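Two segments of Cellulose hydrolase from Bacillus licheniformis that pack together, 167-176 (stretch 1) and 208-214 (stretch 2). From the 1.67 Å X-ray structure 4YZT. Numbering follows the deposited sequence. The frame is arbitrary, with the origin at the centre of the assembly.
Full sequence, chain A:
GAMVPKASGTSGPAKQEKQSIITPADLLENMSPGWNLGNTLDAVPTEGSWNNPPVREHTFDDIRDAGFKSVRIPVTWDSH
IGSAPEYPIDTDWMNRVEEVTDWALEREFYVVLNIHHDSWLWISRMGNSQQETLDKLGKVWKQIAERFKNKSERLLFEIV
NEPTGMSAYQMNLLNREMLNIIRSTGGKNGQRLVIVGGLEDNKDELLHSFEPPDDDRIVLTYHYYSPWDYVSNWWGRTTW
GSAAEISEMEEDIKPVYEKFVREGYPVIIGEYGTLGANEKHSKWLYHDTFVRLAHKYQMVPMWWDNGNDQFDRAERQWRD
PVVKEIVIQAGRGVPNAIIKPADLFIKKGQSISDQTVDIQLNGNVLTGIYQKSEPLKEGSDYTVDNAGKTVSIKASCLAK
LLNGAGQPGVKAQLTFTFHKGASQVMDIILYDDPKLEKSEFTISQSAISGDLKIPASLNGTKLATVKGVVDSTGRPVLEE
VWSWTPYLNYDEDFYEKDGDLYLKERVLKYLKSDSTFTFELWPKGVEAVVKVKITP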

# COMPACT_ATOMS: atom_id res chain seq x y z
N SER A 167 -13.03 -21.93 -11.78
CA SER A 167 -13.21 -22.72 -10.56
C SER A 167 -11.86 -22.99 -9.89
O SER A 167 -10.81 -22.72 -10.46
CB SER A 167 -13.91 -24.04 -10.88
OG SER A 167 -13.06 -24.89 -11.64
N ALA A 168 -11.90 -23.51 -8.66
CA ALA A 168 -10.68 -23.86 -7.94
C ALA A 168 -9.96 -24.97 -8.68
O ALA A 168 -8.73 -25.03 -8.69
CB ALA A 168 -11.00 -24.27 -6.52
N TYR A 169 -10.72 -25.86 -9.30
CA TYR A 169 -10.17 -26.95 -10.08
C TYR A 169 -9.41 -26.42 -11.29
O TYR A 169 -8.32 -26.90 -11.61
CB TYR A 169 -11.28 -27.90 -10.54
CG TYR A 169 -10.77 -29.06 -11.33
CD1 TYR A 169 -10.44 -30.25 -10.69
CD2 TYR A 169 -10.61 -28.99 -12.71
CE1 TYR A 169 -9.97 -31.33 -11.39
CE2 TYR A 169 -10.13 -30.07 -13.42
CZ TYR A 169 -9.81 -31.24 -12.76
OH TYR A 169 -9.34 -32.35 -13.44
N GLN A 170 -10.01 -25.45 -11.97
CA GLN A 170 -9.39 -24.84 -13.13
C GLN A 170 -8.12 -24.09 -12.77
O GLN A 170 -7.14 -24.09 -13.51
CB GLN A 170 -10.38 -23.89 -13.81
CG GLN A 170 -11.49 -24.58 -14.56
CD GLN A 170 -12.39 -23.57 -15.24
OE1 GLN A 170 -13.07 -22.79 -14.57
NE2 GLN A 170 -12.37 -23.56 -16.57
N MET A 171 -8.15 -23.43 -11.61
CA MET A 171 -6.98 -22.75 -11.09
C MET A 171 -5.83 -23.73 -10.88
O MET A 171 -4.70 -23.48 -11.27
CB MET A 171 -7.31 -22.07 -9.76
CG MET A 171 -6.09 -21.46 -9.10
SD MET A 171 -5.69 -19.83 -9.75
CE MET A 171 -4.10 -20.09 -10.49
N ASN A 172 -6.14 -24.86 -10.26
CA ASN A 172 -5.12 -25.86 -10.02
C ASN A 172 -4.60 -26.47 -11.33
O ASN A 172 -3.40 -26.72 -11.47
CB ASN A 172 -5.64 -26.93 -9.07
CG ASN A 172 -5.77 -26.41 -7.63
OD1 ASN A 172 -4.97 -25.58 -7.17
ND2 ASN A 172 -6.78 -26.90 -6.92
N LEU A 173 -5.50 -26.66 -12.30
CA LEU A 173 -5.10 -27.10 -13.63
C LEU A 173 -4.19 -26.07 -14.29
O LEU A 173 -3.19 -26.42 -14.92
CB LEU A 173 -6.33 -27.35 -14.53
CG LEU A 173 -6.05 -27.62 -16.02
CD1 LEU A 173 -5.23 -28.89 -16.18
CD2 LEU A 173 -7.33 -27.71 -16.84
N LEU A 174 -4.55 -24.80 -14.16
CA LEU A 174 -3.83 -23.73 -14.82
C LEU A 174 -2.41 -23.69 -14.27
O LEU A 174 -1.45 -23.60 -15.02
CB LEU A 174 -4.54 -22.39 -14.64
CG LEU A 174 -3.97 -21.11 -15.27
CD1 LEU A 174 -5.08 -20.05 -15.36
CD2 LEU A 174 -2.81 -20.55 -14.46
N ASN A 175 -2.29 -23.76 -12.94
CA ASN A 175 -0.97 -23.76 -12.31
C ASN A 175 -0.09 -24.91 -12.80
O ASN A 175 1.09 -24.70 -13.12
CB ASN A 175 -1.09 -23.84 -10.78
CG ASN A 175 -1.51 -22.52 -10.17
OD1 ASN A 175 -1.39 -21.47 -10.80
ND2 ASN A 175 -1.97 -22.57 -8.92
N ARG A 176 -0.68 -26.10 -12.86
CA ARG A 176 0.05 -27.30 -13.27
C ARG A 176 0.51 -27.21 -14.72
O ARG A 176 1.64 -27.58 -15.05
CB ARG A 176 -0.82 -28.54 -13.06
CG ARG A 176 -0.13 -29.85 -13.46
CD ARG A 176 -0.92 -31.09 -13.04
NE ARG A 176 -2.29 -31.12 -13.56
CZ ARG A 176 -3.36 -30.81 -12.85
NH1 ARG A 176 -3.22 -30.46 -11.58
NH2 ARG A 176 -4.58 -30.86 -13.39
N HIS A 208 -7.61 -23.50 1.53
CA HIS A 208 -8.78 -24.39 1.47
C HIS A 208 -9.13 -24.97 0.10
O HIS A 208 -9.84 -25.97 0.04
CB HIS A 208 -10.01 -23.65 2.00
CG HIS A 208 -9.84 -23.14 3.40
ND1 HIS A 208 -9.50 -23.97 4.45
CD2 HIS A 208 -9.95 -21.90 3.91
CE1 HIS A 208 -9.40 -23.25 5.55
NE2 HIS A 208 -9.68 -21.99 5.26
N SER A 209 -8.68 -24.35 -0.98
CA SER A 209 -9.07 -24.80 -2.31
C SER A 209 -7.86 -25.12 -3.18
O SER A 209 -7.92 -25.89 -4.14
CB SER A 209 -9.93 -23.74 -2.99
OG SER A 209 -10.89 -23.23 -2.08
N PHE A 210 -6.75 -24.52 -2.81
CA PHE A 210 -5.49 -24.68 -3.51
C PHE A 210 -4.87 -26.04 -3.24
O PHE A 210 -5.00 -26.57 -2.13
CB PHE A 210 -4.56 -23.56 -3.07
CG PHE A 210 -3.15 -23.67 -3.57
CD1 PHE A 210 -2.82 -23.23 -4.84
CD2 PHE A 210 -2.15 -24.15 -2.75
CE1 PHE A 210 -1.51 -23.29 -5.29
CE2 PHE A 210 -0.83 -24.22 -3.20
CZ PHE A 210 -0.52 -23.79 -4.46
N GLU A 211 -4.22 -26.62 -4.24
CA GLU A 211 -3.33 -27.75 -4.00
C GLU A 211 -2.00 -27.50 -4.70
O GLU A 211 -1.98 -27.12 -5.87
CB GLU A 211 -3.95 -29.07 -4.46
CG GLU A 211 -5.09 -29.56 -3.59
CD GLU A 211 -4.69 -29.74 -2.12
OE1 GLU A 211 -3.61 -30.31 -1.85
OE2 GLU A 211 -5.46 -29.30 -1.23
N PRO A 212 -0.88 -27.69 -3.98
CA PRO A 212 0.45 -27.42 -4.54
C PRO A 212 0.75 -28.32 -5.74
O PRO A 212 0.49 -29.53 -5.67
CB PRO A 212 1.40 -27.74 -3.38
CG PRO A 212 0.56 -27.85 -2.16
CD PRO A 212 -0.80 -28.27 -2.63
N PRO A 213 1.28 -27.75 -6.82
CA PRO A 213 1.75 -28.63 -7.89
C PRO A 213 2.85 -29.55 -7.36
O PRO A 213 3.54 -29.21 -6.39
CB PRO A 213 2.31 -27.66 -8.94
CG PRO A 213 1.69 -26.33 -8.63
CD PRO A 213 1.41 -26.32 -7.16
N ASP A 214 3.01 -30.71 -7.99
CA ASP A 214 4.04 -31.66 -7.61
C ASP A 214 5.39 -31.24 -8.18
O ASP A 214 5.81 -31.70 -9.24
CB ASP A 214 3.66 -33.06 -8.10
CG ASP A 214 4.53 -34.14 -7.49
OD1 ASP A 214 5.13 -33.89 -6.43
OD2 ASP A 214 4.59 -35.26 -8.08
O HOH W 1 -2.20 -25.09 -7.81

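A chain segment without regular secondary structure leaves backbone amides and carbonyls that no helix or sheet will pair, and a side-chain carboxamide, carrying a donor and an acceptor on one planar group, is well suited to serve them. The packing of residues 208-214 against the helix that begins at Ala 168 in this cellulose hydrolase illustrates the principle. From Met 171 to Arg 176 each amide bonds to the carbonyl four residues earlier. At the start of the helix, Ser 167 serves as the cap, Ser 167 OG accepting from Gln 170 N at 3.1 Å, while Gln 170 OE1 accepts from Ser 167 N at 2.9 Å.

The second stretch has just left a helix at Ser 209 and runs on in irregular conformation, with Ser 209 nearest Ala 168 and Glu 211 nearest Asn 172 in the CA register. Asn 172 supplies both direct hydrogen bonds between the stretches. Asn 172 ND2 donates to Ser 209 O at 3.2 Å, and Asn 172 OD1 accepts from Glu 211 N, also at 3.2 Å and nearly linear at 170°. One carboxamide thus spans Phe 210, satisfying a carbonyl before it and an amide after it. The two bonds also fix the orientation of the amide group, since exchanging its nitrogen and oxygen would set donor against donor and acceptor against acceptor.

A water extends the arrangement to Asn 175, three residues further along the helix. It donates to Asn 172 OD1 at 2.9 Å and to Glu 211 O at 2.8 Å, and accepts from Asn 175 ND2 at 2.8 Å. Asn 172 OD1 consequently accepts twice, and Glu 211 has its amide bound directly and its carbonyl bound through solvent. Asn 175 ND2 also bonds elsewhere in the structure, as does Ser 209 OG.

Van der Waals contacts surround these polar links. Ala 168 CB, pointing toward the second stretch, meets Ser 209 CB at 3.7 Å, a close approach of two small side chains. The buried Phe 210 brings its ring edge to Asn 175, with Phe 210 CE1 3.7 Å from Asn 175 ND2, a ring-edge contact and not a hydrogen bond, and Asn 175 CB lies 4.3 Å from Pro 213 CG. Glu 211, by contrast, engages the helix chiefly through its backbone, for the end of its side chain leads away. The interface buries only 295 Å², yet both polar atoms of the Asn 172 carboxamide are paired across it.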